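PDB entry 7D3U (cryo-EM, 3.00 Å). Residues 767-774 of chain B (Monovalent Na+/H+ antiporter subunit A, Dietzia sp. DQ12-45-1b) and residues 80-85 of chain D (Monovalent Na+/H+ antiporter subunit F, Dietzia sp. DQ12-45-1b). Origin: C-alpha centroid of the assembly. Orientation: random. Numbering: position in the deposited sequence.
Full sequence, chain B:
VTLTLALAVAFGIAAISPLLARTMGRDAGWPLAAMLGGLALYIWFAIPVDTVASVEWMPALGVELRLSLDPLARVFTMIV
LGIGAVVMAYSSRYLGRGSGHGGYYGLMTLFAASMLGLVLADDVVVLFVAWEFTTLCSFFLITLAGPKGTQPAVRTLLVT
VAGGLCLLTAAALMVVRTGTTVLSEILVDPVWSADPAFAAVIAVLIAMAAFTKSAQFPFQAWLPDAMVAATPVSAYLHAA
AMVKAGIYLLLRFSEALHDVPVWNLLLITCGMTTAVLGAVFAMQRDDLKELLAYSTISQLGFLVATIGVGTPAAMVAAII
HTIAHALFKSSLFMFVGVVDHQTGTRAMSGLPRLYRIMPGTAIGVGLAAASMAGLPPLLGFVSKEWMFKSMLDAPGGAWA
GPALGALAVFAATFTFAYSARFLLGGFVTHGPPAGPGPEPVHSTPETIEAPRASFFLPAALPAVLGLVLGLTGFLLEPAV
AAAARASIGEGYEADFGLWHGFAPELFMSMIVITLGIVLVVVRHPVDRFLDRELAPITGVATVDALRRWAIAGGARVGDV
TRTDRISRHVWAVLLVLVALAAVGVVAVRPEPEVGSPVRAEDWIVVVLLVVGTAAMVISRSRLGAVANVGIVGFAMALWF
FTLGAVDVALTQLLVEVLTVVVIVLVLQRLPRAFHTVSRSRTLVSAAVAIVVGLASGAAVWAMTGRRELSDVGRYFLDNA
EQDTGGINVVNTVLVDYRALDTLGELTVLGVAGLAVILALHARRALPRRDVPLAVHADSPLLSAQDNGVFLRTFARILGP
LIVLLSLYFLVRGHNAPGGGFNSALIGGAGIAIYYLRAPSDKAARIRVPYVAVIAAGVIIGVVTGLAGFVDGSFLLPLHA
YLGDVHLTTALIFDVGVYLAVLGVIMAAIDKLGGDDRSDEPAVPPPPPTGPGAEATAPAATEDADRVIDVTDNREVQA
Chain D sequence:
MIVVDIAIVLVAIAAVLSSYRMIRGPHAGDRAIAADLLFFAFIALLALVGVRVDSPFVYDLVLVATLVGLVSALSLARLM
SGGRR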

ATOM      1  N   PRO B 767      -8.093 -29.232  -8.757  1.00 78.64           N
ATOM      2  CA  PRO B 767      -8.959 -30.099  -9.556  1.00 78.64           C
ATOM      3  C   PRO B 767     -10.277 -30.335  -8.843  1.00 78.64           C
ATOM      4  O   PRO B 767     -10.366 -30.254  -7.616  1.00 78.64           O
ATOM      5  CB  PRO B 767      -8.152 -31.399  -9.683  1.00 78.64           C
ATOM      6  CG  PRO B 767      -6.766 -31.059  -9.208  1.00 78.64           C
ATOM      7  CD  PRO B 767      -6.932 -29.957  -8.222  1.00 78.64           C
ATOM      8  N   ARG B 768     -11.311 -30.615  -9.631  1.00 82.74           N
ATOM      9  CA  ARG B 768     -12.628 -30.873  -9.064  1.00 82.74           C
ATOM     10  C   ARG B 768     -12.549 -32.047  -8.100  1.00 82.74           C
ATOM     11  O   ARG B 768     -12.075 -33.128  -8.462  1.00 82.74           O
ATOM     12  CB  ARG B 768     -13.638 -31.147 -10.175  1.00 82.74           C
ATOM     13  CG  ARG B 768     -14.873 -31.889  -9.712  1.00 82.74           C
ATOM     14  CD  ARG B 768     -15.937 -31.917 -10.792  1.00 82.74           C
ATOM     15  NE  ARG B 768     -15.363 -31.908 -12.133  1.00 82.74           N
ATOM     16  CZ  ARG B 768     -15.690 -31.033 -13.077  1.00 82.74           C
ATOM     17  NH1 ARG B 768     -16.590 -30.095 -12.828  1.00 82.74           N
ATOM     18  NH2 ARG B 768     -15.119 -31.099 -14.270  1.00 82.74           N
ATOM     19  N   ARG B 769     -12.996 -31.821  -6.865  1.00 85.73           N
ATOM     20  CA  ARG B 769     -12.810 -32.800  -5.803  1.00 85.73           C
ATOM     21  C   ARG B 769     -13.471 -34.125  -6.162  1.00 85.73           C
ATOM     22  O   ARG B 769     -14.618 -34.167  -6.617  1.00 85.73           O
ATOM     23  CB  ARG B 769     -13.371 -32.254  -4.490  1.00 85.73           C
ATOM     24  CG  ARG B 769     -13.975 -33.295  -3.571  1.00 85.73           C
ATOM     25  CD  ARG B 769     -14.684 -32.637  -2.403  1.00 85.73           C
ATOM     26  NE  ARG B 769     -15.689 -31.677  -2.847  1.00 85.73           N
ATOM     27  CZ  ARG B 769     -16.986 -31.943  -2.941  1.00 85.73           C
ATOM     28  NH1 ARG B 769     -17.831 -31.009  -3.353  1.00 85.73           N
ATOM     29  NH2 ARG B 769     -17.439 -33.148  -2.624  1.00 85.73           N
ATOM     30  N   ASP B 770     -12.731 -35.213  -5.961  1.00 93.21           N
ATOM     31  CA  ASP B 770     -13.165 -36.551  -6.359  1.00 93.21           C
ATOM     32  C   ASP B 770     -14.209 -37.046  -5.368  1.00 93.21           C
ATOM     33  O   ASP B 770     -13.895 -37.689  -4.366  1.00 93.21           O
ATOM     34  CB  ASP B 770     -11.977 -37.501  -6.424  1.00 93.21           C
ATOM     35  CG  ASP B 770     -11.062 -37.208  -7.594  1.00 93.21           C
ATOM     36  OD1 ASP B 770     -11.486 -36.467  -8.507  1.00 93.21           O
ATOM     37  OD2 ASP B 770      -9.920 -37.712  -7.601  1.00 93.21           O
ATOM     38  N   VAL B 771     -15.469 -36.747  -5.651  1.00 97.61           N
ATOM     39  CA  VAL B 771     -16.547 -37.251  -4.795  1.00 97.61           C
ATOM     40  C   VAL B 771     -16.775 -38.732  -5.091  1.00 97.61           C
ATOM     41  O   VAL B 771     -16.834 -39.127  -6.270  1.00 97.61           O
ATOM     42  CB  VAL B 771     -17.826 -36.423  -4.996  1.00 97.61           C
ATOM     43  CG1 VAL B 771     -18.424 -36.629  -6.384  1.00 97.61           C
ATOM     44  CG2 VAL B 771     -18.849 -36.760  -3.920  1.00 97.61           C
ATOM     45  N   PRO B 772     -16.841 -39.590  -4.077  1.00102.93           N
ATOM     46  CA  PRO B 772     -17.095 -41.015  -4.327  1.00102.93           C
ATOM     47  C   PRO B 772     -18.568 -41.314  -4.564  1.00102.93           C
ATOM     48  O   PRO B 772     -19.287 -41.673  -3.625  1.00102.93           O
ATOM     49  CB  PRO B 772     -16.581 -41.692  -3.051  1.00102.93           C
ATOM     50  CG  PRO B 772     -16.719 -40.647  -1.998  1.00102.93           C
ATOM     51  CD  PRO B 772     -16.485 -39.325  -2.672  1.00102.93           C
ATOM     52  N   LEU B 773     -19.032 -41.143  -5.802  1.00104.57           N
ATOM     53  CA  LEU B 773     -20.416 -41.448  -6.149  1.00104.57           C
ATOM     54  C   LEU B 773     -20.754 -42.886  -5.780  1.00104.57           C
ATOM     55  O   LEU B 773     -20.207 -43.829  -6.359  1.00104.57           O
ATOM     56  CB  LEU B 773     -20.664 -41.209  -7.639  1.00104.57           C
ATOM     57  CG  LEU B 773     -20.842 -39.751  -8.067  1.00104.57           C
ATOM     58  CD1 LEU B 773     -20.689 -39.606  -9.574  1.00104.57           C
ATOM     59  CD2 LEU B 773     -22.185 -39.217  -7.606  1.00104.57           C
ATOM     60  N   ALA B 774     -21.653 -43.061  -4.813  1.00110.06           N
ATOM     61  CA  ALA B 774     -21.979 -44.386  -4.288  1.00110.06           C
ATOM     62  C   ALA B 774     -23.173 -44.986  -5.031  1.00110.06           C
ATOM     63  O   ALA B 774     -24.204 -45.325  -4.451  1.00110.06           O
ATOM     64  CB  ALA B 774     -22.239 -44.308  -2.788  1.00110.06           C
TER
ATOM     65  N   MET D  80     -24.360 -30.401  -5.521  1.00 82.38           N
ATOM     66  CA  MET D  80     -24.615 -31.618  -4.759  1.00 82.38           C
ATOM     67  C   MET D  80     -23.971 -32.828  -5.417  1.00 82.38           C
ATOM     68  O   MET D  80     -23.527 -33.749  -4.721  1.00 82.38           O
ATOM     69  CB  MET D  80     -26.116 -31.838  -4.601  1.00 82.38           C
ATOM     70  CG  MET D  80     -26.813 -30.731  -3.847  1.00 82.38           C
ATOM     71  SD  MET D  80     -28.591 -30.719  -4.098  1.00 82.38           S
ATOM     72  CE  MET D  80     -28.919 -32.472  -4.164  1.00 82.38           C
ATOM     73  N   SER D  81     -23.905 -32.843  -6.744  1.00 84.96           N
ATOM     74  CA  SER D  81     -23.238 -33.905  -7.481  1.00 84.96           C
ATOM     75  C   SER D  81     -21.726 -33.737  -7.509  1.00 84.96           C
ATOM     76  O   SER D  81     -21.059 -34.405  -8.304  1.00 84.96           O
ATOM     77  CB  SER D  81     -23.778 -33.970  -8.909  1.00 84.96           C
ATOM     78  OG  SER D  81     -22.937 -34.759  -9.731  1.00 84.96           O
ATOM     79  N   GLY D  82     -21.180 -32.863  -6.667  1.00 85.29           N
ATOM     80  CA  GLY D  82     -19.745 -32.666  -6.609  1.00 85.29           C
ATOM     81  C   GLY D  82     -19.140 -32.077  -7.861  1.00 85.29           C
ATOM     82  O   GLY D  82     -17.944 -32.253  -8.103  1.00 85.29           O
ATOM     83  N   GLY D  83     -19.935 -31.382  -8.667  1.00 85.71           N
ATOM     84  CA  GLY D  83     -19.440 -30.823  -9.907  1.00 85.71           C
ATOM     85  C   GLY D  83     -19.566 -31.789 -11.064  1.00 85.71           C
ATOM     86  O   GLY D  83     -19.685 -31.377 -12.221  1.00 85.71           O
ATOM     87  N   ARG D  84     -19.539 -33.083 -10.758  1.00 92.41           N
ATOM     88  CA  ARG D  84     -19.666 -34.101 -11.789  1.00 92.41           C
ATOM     89  C   ARG D  84     -21.061 -34.069 -12.395  1.00 92.41           C
ATOM     90  O   ARG D  84     -22.065 -33.982 -11.683  1.00 92.41           O
ATOM     91  CB  ARG D  84     -19.379 -35.483 -11.205  1.00 92.41           C
ATOM     92  CG  ARG D  84     -17.930 -35.700 -10.799  1.00 92.41           C
ATOM     93  CD  ARG D  84     -17.770 -36.995 -10.021  1.00 92.41           C
ATOM     94  NE  ARG D  84     -16.372 -37.401  -9.910  1.00 92.41           N
ATOM     95  CZ  ARG D  84     -15.957 -38.479  -9.253  1.00 92.41           C
ATOM     96  NH1 ARG D  84     -16.835 -39.265  -8.646  1.00 92.41           N
ATOM     97  NH2 ARG D  84     -14.666 -38.773  -9.202  1.00 92.41           N
ATOM     98  N   ARG D  85     -21.119 -34.129 -13.720  1.00 90.11           N
ATOM     99  CA  ARG D  85     -22.391 -34.120 -14.427  1.00 90.11           C
ATOM    100  C   ARG D  85     -23.194 -35.378 -14.121  1.00 90.11           C
ATOM    101  O   ARG D  85     -24.043 -35.383 -13.232  1.00 90.11           O
ATOM    102  CB  ARG D  85     -22.165 -33.997 -15.932  1.00 90.11           C
ATOM    103  CG  ARG D  85     -22.085 -32.577 -16.436  1.00 90.11           C
ATOM    104  CD  ARG D  85     -20.681 -32.033 -16.294  1.00 90.11           C
ATOM    105  NE  ARG D  85     -20.598 -30.644 -16.723  1.00 90.11           N
ATOM    106  CZ  ARG D  85     -19.506 -29.897 -16.617  1.00 90.11           C
ATOM    107  NH1 ARG D  85     -18.401 -30.408 -16.095  1.00 90.11           N
ATOM    108  NH2 ARG D  85     -19.520 -28.641 -17.033  1.00 90.11           N
TER

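The contact joins an irregular stretch of subunit A to the C-terminal end of subunit F, just beyond the point where D:Ser81 leaves a helix. Neither chain pairs its backbone with the other, and no clear hydrogen bond crosses between them. The 468 Å² buried, summed over both sides, comes mainly from side chains of chain B packing around the type I' turn, D:Ser81 to D:Arg84, and from D:Arg84, which has the largest covered area of any residue here.

B:Pro767 lies out of reach, and the contact begins at B:Arg768, whose CA-to-CB bond points toward chain D. Its aliphatic portion runs over the turn: CD lies 3.4 Å from D:Gly82 O and 3.8 Å from D:Arg84 N. Farther along, NH1 of B:Arg768 comes to 3.4 Å from D:Gly83 O, a distance at which the geometry leaves hydrogen bonding open. The same NH1 also lies 3.7 Å from D:Arg85 NH1, an approach of like charges that is unfavourable in itself. This packing leaves no room on D:Gly83, where an ideal CB would stand 2.8 Å from B:Arg768 CD. The backbone angles of D:Gly83 call for glycine independently, since a CB would also be jammed against the preceding carbonyl oxygen.

B:Arg769 contributes less. Its CA-to-CB bond points sideways, although the end of the side chain comes nearer to the turn, and its NE is hydrogen-bonded elsewhere in the structure. Its carbonyl O accepts a weak hydrogen bond from B:Val771 N at 2.9 Å, a link within chain B that spans two residues.

At B:Asp770 the CA-to-CB bond points away from chain D, yet the residue remains within range of the D:Arg84 guanidinium. B:Asp770 OD1 and D:Arg84 NH2 form a long salt bridge of 4.0 Å, so the attraction is electrostatic without close contact. The backbone passes over one face of this guanidinium, where B:Asp770 C and B:Val771 N are found.

B:Val771 points toward the turn, with chi1 in the p well. Its CG1 packs 4.2 Å from D:Gly82 CA, 3.9 Å from D:Ser81 O and 3.7 Å from D:Arg84 CD, thus touching both the turn backbone and the arginine's aliphatic chain. The close fit depends on the bare CA of D:Gly82: an ideal CB there would lie 2.7 Å from B:Val771 CG1, a clash. The positive phi of D:Gly82, 66°, separately favours glycine. The carbonyl of B:Val771 is modelled too close to D:Arg84, with O only 2.4 Å from NH1 and at a poor angle, so this pair cannot be read as a bond.

The CA-to-CB bond of B:Pro772 points away from chain D, and the residue makes no contact. B:Leu773 points toward chain D again, and its CD1 meets D:Arg84 CD at 3.9 Å while lying at the edge of the guanidinium. D:Arg84 thereby packs against both B:Val771 and B:Leu773. B:Ala774 is out of reach.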